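Local structure of calcium uptake protein 2, mitochondrial (Homo sapiens, 6LB7) at residues 224-229 with 298-303; 267-272 with 306-311; 273-278 with 289-294. The protein probably senses calcium through EF-hand motifs and helps to regulate calcium uptake into mitochondria. All coordinates share one frame; numbering follows the deposited sequence.

Interaction 1 (224-229 with 298-303); sequences WKNVRE and FDLDGD
The carboxamide of Asn226 is the flat group through which helix 220-230 meets Leu300, and it does so with its nitrogen end: ND2 of Asn226 lies 3.8 Å from the methyl carbon CD2 of Leu300. The two side chains cross at about a right angle. On the helix itself, the guanidinium of Arg228 carries the carbonyl oxygen of Trp224 and CA of Lys225 on one face, both displaced toward its rim. Only 73 Å² is buried between the segments, and no hydrogen bond links them. The carbonyl O of Asp299 stays 4.3 Å from Asn226 ND2, too far to bond. The amide is instead fixed at both ends: ND2 bonds to the backbone O of Ile297 and OD1 to NZ of Lys230, which should settle its rotation and satisfy a buried polar group. Residues 298-303 open the loop between helices 288-298 and 308-320, and the run Asp299, Asp301, Asp303 with Gly302 resembles the start of an EF-hand calcium loop, although the calcium seen here sits in another loop, Asp109 to Glu120. Consistent with this, Asp299 OD1 reaches forward to accept from Gly302 N at 3.1 Å, an Asx motif in which the donor arrives 43° out of the carboxylate plane; a weaker bond comes from Asp301 N. Leu300 reaches the helix because its CG is anti to its own carbonyl carbon (chi1 -60°), bringing CD2 nearer than its CB. One turn apart on helix 220-230, Lys225 NZ bridges both oxygens of Glu229 on their syn sides, with NZ to OE1 at 2.6 Å.

Interaction 2 (267-272 with 306-311); sequences RPVRLA and LSHEEF
Val269 and Leu306 are joined through their backbones: Leu306 N donates to Val269 O at 2.9 Å, nearly straight at 167°. Their reverse pair is completed by solvent, since one water accepts from Val269 N at 3.2 Å and donates to Leu306 O at 2.9 Å. This antiparallel coupling, one direct bond and one through water, is consistent with the short bridge between the paired loops of an EF-hand lobe; Leu306 stands at the eighth position of the EF-hand-like sequence that starts at Asp299. Val269 has more surface buried here than any other residue of the two segments, and it also centres an inverse gamma turn. Its methyls divide the work. CG1 is anti to the backbone N (chi1 -177°) and faces Leu306, 4.4 Å from CB of that residue. CG2 goes to the imidazole of His308, meeting CD2 at 3.5 Å in an oblique approach, with the side chains at about a right angle. Met259 and Phe262 of helix 252-264 pack against Val269 as well, and Phe295 and Phe298 against Leu306. The imidazole also has Glu309 OE1 over the centre of one face, 3.5 Å above the ring plane. A second water, held by Arg267 O at 2.8 Å, makes only a weak bond to His308 NE2. The chemistry therefore implies a mixed junction: a buried apolar contact whose backbone groups are satisfied by the partner loop or by water, beside a histidine whose protonation the nearby Glu309 carboxylate would probably favour.

Interaction 3 (273-278 with 289-294); sequences EFKRAV and NILDTV
Leu291 receives Phe274 and Lys275 with its two methyls: CD2 touches the phenyl ring, 3.7 Å from Phe274 CD2, while CD1 meets the last methylene of the lysine, Lys275 CE, at 3.6 Å. The contact joins helix 271-282 to helix 288-298 within the C-terminal lobe, which resembles a pair of EF-hand helix-loop-helix units; the latter helix leads into a loop of EF-hand-like sequence. The local axes approach no closer than 12.2 Å and run at 120° to each other, so large side chains must span the separation. Phe274 spans much of it. Its CG lies anti to the backbone N (chi1 -169°), which sends the ring toward the other helix, where it meets the Leu291 methyl obliquely. The far end of the ring reaches the next turn: CZ of Phe274 is 4.2 Å from Val294 CG1, with the two side chains at about a right angle. Lys275 keeps an extended chain beyond CG and lays it across Leu291 at the exposed margin, whereas Phe274, Leu291 and Val294 are buried. In the next shell, Phe255 of helix 252-264 meets the Phe274 ring edge-to-face, and Leu306 packs on both Phe274 and Val294. The preceding residue, Glu273, binds Arg267 in a salt bridge and accepts from Arg270 N, ties that should steady the start of its helix. Away from this contact, helix 288-298 is tied through Asp292, whose OD1 pairs with Lys204, and through Asn289, whose ND2 bonds to Glu241. Within that helix Asn289 O takes two donors from opposite faces of its carbonyl plane, the backbone N of Thr293 and, at 2.8 Å, its hydroxyl OG1.

Overall arrangement
From the N terminus, helix 220-230 comes first, and interaction 1 closes the long loop from it to residues 298-303. Residues 267-272 lie inside that loop, but their partner, 306-311, lies beyond it, so interactions 1 and 2 cross. Interaction 3, between helices 271-282 and 288-298, is the shortest closure and nests inside both others. Its segments adjoin theirs: 273-278 continues from 267-272, and 289-294 runs on toward 298-303. Interactions 2 and 3 also touch through Phe311 and Phe274, while Phe298 and Phe311 link interactions 1 and 2. Together they tie helices 220-230, 271-282, 288-298 and 308-320 on one side of the chain's centre.

Interaction 1 (224-229 with 298-303)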
loop_
_atom_site.group_PDB
_atom_site.type_symbol
_atom_site.label_atom_id
_atom_site.label_comp_id
_atom_site.label_asym_id
_atom_site.label_seq_id
_atom_site.Cartn_x
_atom_site.Cartn_y
_atom_site.Cartn_z
ATOM N N TRP B 224 29.773 9.858 -5.076
ATOM C CA TRP B 224 30.382 11.170 -5.217
ATOM C C TRP B 224 31.553 11.159 -6.185
ATOM O O TRP B 224 31.811 12.166 -6.854
ATOM C CB TRP B 224 30.816 11.699 -3.851
ATOM C CG TRP B 224 29.661 12.300 -3.114
ATOM C CD1 TRP B 224 29.010 11.778 -2.033
ATOM C CD2 TRP B 224 28.996 13.528 -3.432
ATOM N NE1 TRP B 224 27.983 12.617 -1.652
ATOM C CE2 TRP B 224 27.961 13.700 -2.494
ATOM C CE3 TRP B 224 29.182 14.503 -4.420
ATOM C CZ2 TRP B 224 27.117 14.812 -2.510
ATOM C CZ3 TRP B 224 28.343 15.606 -4.434
ATOM C CH2 TRP B 224 27.329 15.750 -3.486
ATOM N N LYS B 225 32.287 10.050 -6.264
ATOM C CA LYS B 225 33.314 9.961 -7.295
ATOM C C LYS B 225 32.686 10.075 -8.681
ATOM O O LYS B 225 33.208 10.781 -9.549
ATOM C CB LYS B 225 34.105 8.660 -7.142
ATOM C CG LYS B 225 35.272 8.521 -8.101
ATOM C CD LYS B 225 36.098 7.280 -7.809
ATOM C CE LYS B 225 37.161 7.057 -8.898
ATOM N NZ LYS B 225 37.981 8.279 -9.187
ATOM N N ASN B 226 31.537 9.423 -8.888
ATOM C CA ASN B 226 30.851 9.513 -10.175
ATOM C C ASN B 226 30.356 10.923 -10.443
ATOM O O ASN B 226 30.382 11.382 -11.591
ATOM C CB ASN B 226 29.682 8.529 -10.226
ATOM C CG ASN B 226 30.142 7.092 -10.348
ATOM O OD1 ASN B 226 31.252 6.836 -10.781
ATOM N ND2 ASN B 226 29.286 6.154 -9.977
ATOM N N VAL B 227 29.870 11.616 -9.409
ATOM C CA VAL B 227 29.430 12.996 -9.592
ATOM C C VAL B 227 30.583 13.850 -10.097
ATOM O O VAL B 227 30.451 14.590 -11.079
ATOM C CB VAL B 227 28.851 13.570 -8.285
ATOM C CG1 VAL B 227 28.587 15.068 -8.448
ATOM C CG2 VAL B 227 27.570 12.846 -7.870
ATOM N N ARG B 228 31.743 13.745 -9.439
ATOM C CA ARG B 228 32.851 14.642 -9.744
ATOM C C ARG B 228 33.451 14.354 -11.107
ATOM O O ARG B 228 33.889 15.282 -11.795
ATOM C CB ARG B 228 33.937 14.538 -8.673
ATOM C CG ARG B 228 33.498 14.934 -7.278
ATOM C CD ARG B 228 34.700 15.049 -6.346
ATOM N NE ARG B 228 35.543 13.851 -6.353
ATOM C CZ ARG B 228 35.458 12.856 -5.468
ATOM N NH1 ARG B 228 34.563 12.895 -4.488
ATOM N NH2 ARG B 228 36.273 11.814 -5.569
ATOM N N GLU B 229 33.461 13.088 -11.528
ATOM C CA GLU B 229 34.214 12.690 -12.704
ATOM C C GLU B 229 33.368 12.377 -13.930
ATOM O O GLU B 229 33.880 12.490 -15.047
ATOM C CB GLU B 229 35.090 11.473 -12.368
ATOM C CG GLU B 229 36.189 11.814 -11.362
ATOM C CD GLU B 229 36.860 10.597 -10.766
ATOM O OE1 GLU B 229 37.607 10.769 -9.771
ATOM O OE2 GLU B 229 36.641 9.472 -11.278
ATOM N N PHE B 298 24.586 6.133 -10.664
ATOM C CA PHE B 298 24.239 4.819 -10.142
ATOM C C PHE B 298 24.471 3.684 -11.146
ATOM O O PHE B 298 24.028 2.563 -10.900
ATOM C CB PHE B 298 22.783 4.813 -9.657
ATOM C CG PHE B 298 22.512 5.778 -8.514
ATOM C CD1 PHE B 298 21.957 7.029 -8.764
ATOM C CD2 PHE B 298 22.802 5.424 -7.202
ATOM C CE1 PHE B 298 21.700 7.921 -7.730
ATOM C CE2 PHE B 298 22.547 6.313 -6.154
ATOM C CZ PHE B 298 21.992 7.559 -6.420
ATOM N N ASP B 299 25.146 3.931 -12.268
ATOM C CA ASP B 299 25.670 2.805 -13.052
ATOM C C ASP B 299 27.015 2.463 -12.436
ATOM O O ASP B 299 28.039 3.079 -12.735
ATOM C CB ASP B 299 25.785 3.130 -14.538
ATOM C CG ASP B 299 26.521 2.030 -15.330
ATOM O OD1 ASP B 299 26.756 0.930 -14.790
ATOM O OD2 ASP B 299 26.851 2.258 -16.509
ATOM N N LEU B 300 26.991 1.489 -11.527
ATOM C CA LEU B 300 28.134 1.164 -10.688
ATOM C C LEU B 300 29.016 0.062 -11.266
ATOM O O LEU B 300 30.105 -0.174 -10.729
ATOM C CB LEU B 300 27.662 0.749 -9.288
ATOM C CG LEU B 300 26.857 1.791 -8.499
ATOM C CD1 LEU B 300 26.652 1.331 -7.067
ATOM C CD2 LEU B 300 27.496 3.174 -8.531
ATOM N N ASP B 301 28.581 -0.611 -12.339
ATOM C CA ASP B 301 29.337 -1.706 -12.935
ATOM C C ASP B 301 29.988 -1.341 -14.258
ATOM O O ASP B 301 30.851 -2.089 -14.727
ATOM C CB ASP B 301 28.437 -2.935 -13.145
ATOM C CG ASP B 301 27.931 -3.509 -11.845
ATOM O OD1 ASP B 301 28.613 -3.314 -10.816
ATOM O OD2 ASP B 301 26.857 -4.150 -11.845
ATOM N N GLY B 302 29.607 -0.222 -14.867
ATOM C CA GLY B 302 30.185 0.203 -16.120
ATOM C C GLY B 302 29.555 -0.392 -17.359
ATOM O O GLY B 302 30.049 -0.140 -18.466
ATOM N N ASP B 303 28.483 -1.169 -17.220
ATOM C CA ASP B 303 27.827 -1.787 -18.361
ATOM C C ASP B 303 26.506 -1.115 -18.708
ATOM O O ASP B 303 25.651 -1.734 -19.354
ATOM C CB ASP B 303 27.613 -3.278 -18.101
ATOM C CG ASP B 303 27.608 -4.085 -19.380
ATOM O OD1 ASP B 303 28.220 -3.624 -20.370
ATOM O OD2 ASP B 303 26.969 -5.162 -19.411
#

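Interaction 2 (267-272 with 306-311)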
loop_
_atom_site.group_PDB
_atom_site.type_symbol
_atom_site.label_atom_id
_atom_site.label_comp_id
_atom_site.label_asym_id
_atom_site.label_seq_id
_atom_site.Cartn_x
_atom_site.Cartn_y
_atom_site.Cartn_z
ATOM N N ARG B 267 16.093 -9.251 -15.989
ATOM C CA ARG B 267 16.289 -8.245 -17.024
ATOM C C ARG B 267 17.081 -7.090 -16.443
ATOM O O ARG B 267 16.621 -6.454 -15.481
ATOM C CB ARG B 267 14.959 -7.754 -17.581
ATOM C CG ARG B 267 14.472 -8.579 -18.755
ATOM C CD ARG B 267 13.183 -8.049 -19.352
ATOM N NE ARG B 267 13.359 -6.814 -20.109
ATOM C CZ ARG B 267 12.338 -6.114 -20.592
ATOM N NH1 ARG B 267 11.095 -6.545 -20.391
ATOM N NH2 ARG B 267 12.545 -4.990 -21.270
ATOM N N PRO B 268 18.273 -6.804 -16.951
ATOM C CA PRO B 268 19.004 -5.632 -16.466
ATOM C C PRO B 268 18.206 -4.362 -16.726
ATOM O O PRO B 268 17.518 -4.229 -17.746
ATOM C CB PRO B 268 20.306 -5.662 -17.277
ATOM C CG PRO B 268 20.406 -7.063 -17.808
ATOM C CD PRO B 268 18.992 -7.511 -18.020
ATOM N N VAL B 269 18.303 -3.426 -15.789
ATOM C CA VAL B 269 17.566 -2.171 -15.870
ATOM C C VAL B 269 18.453 -1.192 -16.633
ATOM O O VAL B 269 19.259 -0.455 -16.059
ATOM C CB VAL B 269 17.178 -1.650 -14.492
ATOM C CG1 VAL B 269 16.361 -0.376 -14.637
ATOM C CG2 VAL B 269 16.396 -2.703 -13.775
ATOM N N ARG B 270 18.312 -1.194 -17.948
ATOM C CA ARG B 270 18.934 -0.161 -18.745
ATOM C C ARG B 270 17.955 0.984 -18.907
ATOM O O ARG B 270 16.855 0.995 -18.345
ATOM C CB ARG B 270 19.371 -0.689 -20.110
ATOM C CG ARG B 270 20.567 -1.586 -20.058
ATOM C CD ARG B 270 20.958 -2.023 -21.452
ATOM N NE ARG B 270 21.313 -3.433 -21.431
ATOM C CZ ARG B 270 22.474 -3.902 -20.990
ATOM N NH1 ARG B 270 23.418 -3.080 -20.546
ATOM N NH2 ARG B 270 22.690 -5.211 -20.998
ATOM N N LEU B 271 18.342 1.940 -19.730
ATOM C CA LEU B 271 17.570 3.165 -19.768
ATOM C C LEU B 271 16.145 2.900 -20.244
ATOM O O LEU B 271 15.189 3.440 -19.674
ATOM C CB LEU B 271 18.313 4.178 -20.635
ATOM C CG LEU B 271 17.856 5.554 -20.848
ATOM C CD1 LEU B 271 16.738 5.512 -21.654
ATOM C CD2 LEU B 271 17.524 6.287 -19.600
ATOM N N ALA B 272 15.950 1.999 -21.224
ATOM C CA ALA B 272 14.597 1.677 -21.674
ATOM C C ALA B 272 13.759 1.036 -20.566
ATOM O O ALA B 272 12.550 1.286 -20.474
ATOM C CB ALA B 272 14.641 0.753 -22.897
ATOM N N LEU B 306 21.564 0.068 -14.413
ATOM C CA LEU B 306 21.402 0.862 -13.206
ATOM C C LEU B 306 21.468 -0.039 -11.982
ATOM O O LEU B 306 20.801 -1.078 -11.926
ATOM C CB LEU B 306 20.066 1.608 -13.236
ATOM C CG LEU B 306 19.954 2.746 -12.216
ATOM C CD1 LEU B 306 20.787 3.923 -12.674
ATOM C CD2 LEU B 306 18.523 3.165 -11.985
ATOM N N SER B 307 22.279 0.350 -10.999
ATOM C CA SER B 307 22.243 -0.308 -9.696
ATOM C C SER B 307 20.996 0.213 -8.985
ATOM O O SER B 307 21.027 1.175 -8.214
ATOM C CB SER B 307 23.517 -0.038 -8.917
ATOM O OG SER B 307 24.652 -0.334 -9.713
ATOM N N HIS B 308 19.863 -0.412 -9.301
ATOM C CA HIS B 308 18.588 0.204 -8.954
ATOM C C HIS B 308 18.280 0.079 -7.472
ATOM O O HIS B 308 17.561 0.919 -6.919
ATOM C CB HIS B 308 17.464 -0.403 -9.791
ATOM C CG HIS B 308 17.433 -1.899 -9.764
ATOM N ND1 HIS B 308 16.815 -2.611 -8.763
ATOM C CD2 HIS B 308 17.934 -2.815 -10.627
ATOM C CE1 HIS B 308 16.945 -3.904 -9.002
ATOM N NE2 HIS B 308 17.622 -4.055 -10.124
ATOM N N GLU B 309 18.828 -0.941 -6.811
ATOM C CA GLU B 309 18.648 -1.060 -5.369
ATOM C C GLU B 309 19.332 0.091 -4.637
ATOM O O GLU B 309 18.788 0.624 -3.665
ATOM C CB GLU B 309 19.186 -2.410 -4.887
ATOM C CG GLU B 309 18.482 -3.636 -5.497
ATOM C CD GLU B 309 19.246 -4.262 -6.677
ATOM O OE1 GLU B 309 20.005 -3.545 -7.381
ATOM O OE2 GLU B 309 19.088 -5.484 -6.898
ATOM N N GLU B 310 20.531 0.485 -5.085
ATOM C CA GLU B 310 21.217 1.605 -4.454
ATOM C C GLU B 310 20.519 2.923 -4.772
ATOM O O GLU B 310 20.380 3.778 -3.891
ATOM C CB GLU B 310 22.681 1.647 -4.883
ATOM C CG GLU B 310 23.557 0.624 -4.186
ATOM C CD GLU B 310 23.618 -0.704 -4.928
ATOM O OE1 GLU B 310 22.720 -0.979 -5.765
ATOM O OE2 GLU B 310 24.573 -1.472 -4.670
ATOM N N PHE B 311 20.057 3.094 -6.015
ATOM C CA PHE B 311 19.273 4.274 -6.371
ATOM C C PHE B 311 18.055 4.408 -5.459
ATOM O O PHE B 311 17.853 5.441 -4.813
ATOM C CB PHE B 311 18.862 4.177 -7.842
ATOM C CG PHE B 311 17.955 5.293 -8.311
ATOM C CD1 PHE B 311 18.319 6.625 -8.161
ATOM C CD2 PHE B 311 16.759 4.996 -8.940
ATOM C CE1 PHE B 311 17.490 7.639 -8.617
ATOM C CE2 PHE B 311 15.930 5.998 -9.405
ATOM C CZ PHE B 311 16.295 7.329 -9.240
HETATM O O HOH W 1 17.471 -6.208 -12.775
HETATM O O HOH W 2 20.407 -3.574 -13.381
#

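Interaction 3 (273-278 with 289-294)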
loop_
_atom_site.group_PDB
_atom_site.type_symbol
_atom_site.label_atom_id
_atom_site.label_comp_id
_atom_site.label_asym_id
_atom_site.label_seq_id
_atom_site.Cartn_x
_atom_site.Cartn_y
_atom_site.Cartn_z
ATOM N N GLU B 273 14.362 0.176 -19.743
ATOM C CA GLU B 273 13.613 -0.398 -18.626
ATOM C C GLU B 273 13.255 0.680 -17.612
ATOM O O GLU B 273 12.120 0.742 -17.122
ATOM C CB GLU B 273 14.418 -1.506 -17.944
ATOM C CG GLU B 273 14.457 -2.820 -18.715
ATOM C CD GLU B 273 15.316 -2.723 -19.950
ATOM O OE1 GLU B 273 14.955 -3.357 -20.963
ATOM O OE2 GLU B 273 16.343 -2.003 -19.908
ATOM N N PHE B 274 14.221 1.532 -17.286
ATOM C CA PHE B 274 13.983 2.606 -16.332
ATOM C C PHE B 274 12.839 3.483 -16.801
ATOM O O PHE B 274 11.892 3.746 -16.050
ATOM C CB PHE B 274 15.274 3.407 -16.154
ATOM C CG PHE B 274 15.249 4.377 -15.000
ATOM C CD1 PHE B 274 15.655 3.987 -13.737
ATOM C CD2 PHE B 274 14.836 5.675 -15.186
ATOM C CE1 PHE B 274 15.643 4.890 -12.675
ATOM C CE2 PHE B 274 14.824 6.586 -14.132
ATOM C CZ PHE B 274 15.229 6.197 -12.887
ATOM N N LYS B 275 12.879 3.880 -18.079
ATOM C CA LYS B 275 11.831 4.712 -18.659
ATOM C C LYS B 275 10.461 4.071 -18.511
ATOM O O LYS B 275 9.493 4.734 -18.116
ATOM C CB LYS B 275 12.133 4.978 -20.140
ATOM C CG LYS B 275 13.205 6.035 -20.398
ATOM C CD LYS B 275 13.361 6.282 -21.901
ATOM C CE LYS B 275 14.053 7.606 -22.188
ATOM N NZ LYS B 275 14.304 7.793 -23.657
ATOM N N ARG B 276 10.356 2.776 -18.837
ATOM C CA ARG B 276 9.015 2.191 -18.767
ATOM C C ARG B 276 8.556 2.040 -17.317
ATOM O O ARG B 276 7.408 2.354 -16.970
ATOM C CB ARG B 276 9.013 0.837 -19.482
ATOM C CG ARG B 276 7.691 0.133 -19.558
ATOM C CD ARG B 276 7.023 0.286 -20.865
ATOM N NE ARG B 276 6.041 -0.579 -21.039
ATOM C CZ ARG B 276 6.183 -1.650 -21.584
ATOM N NH1 ARG B 276 7.273 -2.004 -22.024
ATOM N NH2 ARG B 276 5.230 -2.372 -21.686
ATOM N N ALA B 277 9.434 1.732 -16.371
ATOM C CA ALA B 277 9.032 1.729 -14.962
ATOM C C ALA B 277 8.601 3.112 -14.487
ATOM O O ALA B 277 7.677 3.239 -13.668
ATOM C CB ALA B 277 10.179 1.237 -14.108
ATOM N N VAL B 278 9.295 4.157 -14.947
ATOM C CA VAL B 278 8.903 5.520 -14.596
ATOM C C VAL B 278 7.504 5.803 -15.116
ATOM O O VAL B 278 6.641 6.307 -14.389
ATOM C CB VAL B 278 9.924 6.542 -15.138
ATOM C CG1 VAL B 278 9.313 7.933 -15.155
ATOM C CG2 VAL B 278 11.195 6.533 -14.297
ATOM N N ASN B 289 18.501 15.105 -19.329
ATOM C CA ASN B 289 19.587 15.509 -18.436
ATOM C C ASN B 289 19.469 14.828 -17.070
ATOM O O ASN B 289 20.488 14.457 -16.470
ATOM C CB ASN B 289 19.641 17.050 -18.300
ATOM C CG ASN B 289 18.276 17.691 -17.979
ATOM O OD1 ASN B 289 17.299 17.016 -17.628
ATOM N ND2 ASN B 289 18.216 19.020 -18.104
ATOM N N ILE B 290 18.242 14.620 -16.581
ATOM C CA ILE B 290 18.063 13.962 -15.288
ATOM C C ILE B 290 18.273 12.456 -15.409
ATOM O O ILE B 290 18.966 11.846 -14.580
ATOM C CB ILE B 290 16.687 14.302 -14.685
ATOM C CG1 ILE B 290 16.716 15.710 -14.060
ATOM C CG2 ILE B 290 16.325 13.305 -13.559
ATOM C CD1 ILE B 290 15.389 16.186 -13.585
ATOM N N LEU B 291 17.688 11.832 -16.438
ATOM C CA LEU B 291 17.960 10.413 -16.685
ATOM C C LEU B 291 19.455 10.166 -16.795
ATOM O O LEU B 291 19.988 9.208 -16.223
ATOM C CB LEU B 291 17.274 9.936 -17.967
ATOM C CG LEU B 291 15.751 9.885 -18.015
ATOM C CD1 LEU B 291 15.284 9.623 -19.430
ATOM C CD2 LEU B 291 15.208 8.831 -17.069
ATOM N N ASP B 292 20.150 11.029 -17.540
ATOM C CA ASP B 292 21.588 10.861 -17.708
ATOM C C ASP B 292 22.323 10.994 -16.382
ATOM O O ASP B 292 23.272 10.253 -16.115
ATOM C CB ASP B 292 22.121 11.886 -18.711
ATOM C CG ASP B 292 23.615 11.749 -18.942
ATOM O OD1 ASP B 292 24.371 12.666 -18.549
ATOM O OD2 ASP B 292 24.034 10.718 -19.506
ATOM N N THR B 293 21.907 11.950 -15.540
ATOM C CA THR B 293 22.539 12.120 -14.235
ATOM C C THR B 293 22.335 10.896 -13.352
ATOM O O THR B 293 23.271 10.440 -12.679
ATOM C CB THR B 293 21.987 13.374 -13.542
ATOM O OG1 THR B 293 22.294 14.521 -14.337
ATOM C CG2 THR B 293 22.622 13.540 -12.170
ATOM N N VAL B 294 21.111 10.367 -13.321
ATOM C CA VAL B 294 20.841 9.183 -12.504
ATOM C C VAL B 294 21.740 8.025 -12.924
ATOM O O VAL B 294 22.336 7.343 -12.082
ATOM C CB VAL B 294 19.357 8.795 -12.590
ATOM C CG1 VAL B 294 19.159 7.371 -12.071
ATOM C CG2 VAL B 294 18.514 9.777 -11.800
#